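PDB 4MT4: CmeC from Campylobacter jejuni, which forms an outer membrane channel of the outer membrane factor family, probably letting substrates of a multidrug efflux system leave the cell. Local coordinates for the interface of chains A and B. Residues are numbered along the deposited sequence; one frame, centred on the assembly and turned at random. Chains: chain A/B, CmeC.

The interface of chains A and B. Residues chain A 113, 309-311, 320-321; chain B 97, 99-101.
The side-chain amide of B:Asn99 lies with one face against the main-chain carbonyl of A:Gly320, whose O is 3.5 Å from B:Asn99 CG, while its N-H edge points at A:Ser321. There B:Asn99 ND2 donates to the hydroxyl OG of A:Ser321 at 2.6 Å, nearly straight (174° at H) and almost in the amide plane. Serine's short side chain puts a hydroxyl close to its own main chain, beside the backbone N (chi1 -64°), where it can accept the amide N-H. The same A:Gly320 O accepts the backbone N of B:Asn99 at 2.9 Å, tilted from the carbonyl plane. Asparagine suits because it offers a side-chain N-H beside its backbone N-H, reading both side chain and main chain of the 3-10 turn 319-321.

Two carboxylates present faces to the next residues of the loop. The methyl CB of B:Ala100 sits over the A:Glu309 group, 3.9 Å from CD, and the CG-CD edge of the B:Pro101 ring lies over A:Asp113, with CD 3.7 Å from OD1. Methyl and ring methylenes give apolar surfaces that pack on flat carboxylates without needing hydrogen-bond partners. A:Gly311, lacking a side chain, leaves its CA 4.1 Å from B:Pro101 CG. A:Glu309 reaches there fully extended, CG anti to the backbone N (chi1 -179°). A:Glu309 OE2 is 3.1 Å from A:Asp113 OD1, a proximity that might favour a proton on one of them. A:Glu309 OE1 takes a water that also binds B:Ala97 N, and a second water joins A:Gly311 N to B:Asn99 O, supplementing a weak direct bond.

The loop after strand 84-96 thus meets the neighbour's strands 109-124 and 308-310, the loop at A:Gly311 and turn 319-321, helping join subunits in the beta-barrel region of the trimeric channel.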
loop_
_atom_site.group_PDB
_atom_site.type_symbol
_atom_site.label_atom_id
_atom_site.label_comp_id
_atom_site.label_asym_id
_atom_site.label_seq_id
_atom_site.Cartn_x
_atom_site.Cartn_y
_atom_site.Cartn_z
ATOM N N ASP A 113 42.009 41.792 5.058
ATOM C CA ASP A 113 40.946 41.988 6.037
ATOM C C ASP A 113 40.778 40.740 6.897
ATOM O O ASP A 113 40.407 39.677 6.403
ATOM C CB ASP A 113 39.628 42.344 5.345
ATOM C CG ASP A 113 38.581 42.862 6.313
ATOM O OD1 ASP A 113 38.953 43.262 7.435
ATOM O OD2 ASP A 113 37.387 42.880 5.949
ATOM N N GLU A 309 38.433 43.158 14.143
ATOM C CA GLU A 309 38.720 43.356 12.725
ATOM C C GLU A 309 39.985 44.188 12.529
ATOM O O GLU A 309 40.170 45.219 13.172
ATOM C CB GLU A 309 37.542 44.024 12.010
ATOM C CG GLU A 309 37.778 44.222 10.519
ATOM C CD GLU A 309 36.603 44.863 9.807
ATOM O OE1 GLU A 309 35.660 45.311 10.490
ATOM O OE2 GLU A 309 36.624 44.918 8.558
ATOM N N SER A 310 40.850 43.732 11.630
ATOM C CA SER A 310 42.091 44.435 11.347
ATOM C C SER A 310 42.553 44.182 9.919
ATOM O O SER A 310 42.177 43.188 9.302
ATOM C CB SER A 310 43.183 44.013 12.331
ATOM O OG SER A 310 44.408 44.670 12.046
ATOM N N GLY A 311 43.371 45.090 9.400
ATOM C CA GLY A 311 43.963 44.919 8.087
ATOM C C GLY A 311 45.239 44.107 8.181
ATOM O O GLY A 311 45.798 43.679 7.172
ATOM N N GLY A 320 42.794 48.203 19.445
ATOM C CA GLY A 320 42.369 48.995 18.305
ATOM C C GLY A 320 41.643 48.185 17.245
ATOM O O GLY A 320 41.271 48.713 16.197
ATOM N N SER A 321 41.441 46.900 17.516
ATOM C CA SER A 321 40.752 46.023 16.580
ATOM C C SER A 321 39.382 45.606 17.104
ATOM O O SER A 321 38.584 45.018 16.373
ATOM C CB SER A 321 41.599 44.786 16.285
ATOM O OG SER A 321 42.805 45.138 15.632
ATOM N N ALA B 97 36.328 49.443 14.311
ATOM C CA ALA B 97 37.656 49.420 14.908
ATOM C C ALA B 97 38.606 50.385 14.213
ATOM O O ALA B 97 38.376 50.786 13.073
ATOM C CB ALA B 97 38.222 48.010 14.873
ATOM N N ASN B 99 41.669 49.587 13.459
ATOM C CA ASN B 99 42.441 48.767 12.535
ATOM C C ASN B 99 41.620 48.258 11.356
ATOM O O ASN B 99 42.144 47.580 10.471
ATOM C CB ASN B 99 43.062 47.585 13.281
ATOM C CG ASN B 99 44.089 48.020 14.309
ATOM O OD1 ASN B 99 44.789 49.014 14.119
ATOM N ND2 ASN B 99 44.181 47.278 15.407
ATOM N N ALA B 100 40.332 48.584 11.344
ATOM C CA ALA B 100 39.472 48.214 10.227
ATOM C C ALA B 100 39.864 49.013 8.989
ATOM O O ALA B 100 40.004 50.233 9.059
ATOM C CB ALA B 100 38.007 48.441 10.578
ATOM N N PRO B 101 40.046 48.322 7.850
ATOM C CA PRO B 101 40.480 48.933 6.586
ATOM C C PRO B 101 39.567 50.066 6.114
ATOM O O PRO B 101 40.011 50.950 5.381
ATOM C CB PRO B 101 40.437 47.761 5.599
ATOM C CG PRO B 101 40.581 46.548 6.447
ATOM C CD PRO B 101 39.857 46.868 7.719
HETATM O O HOH W 1 35.263 47.089 12.636
HETATM O O HOH W 2 45.189 47.464 10.095
#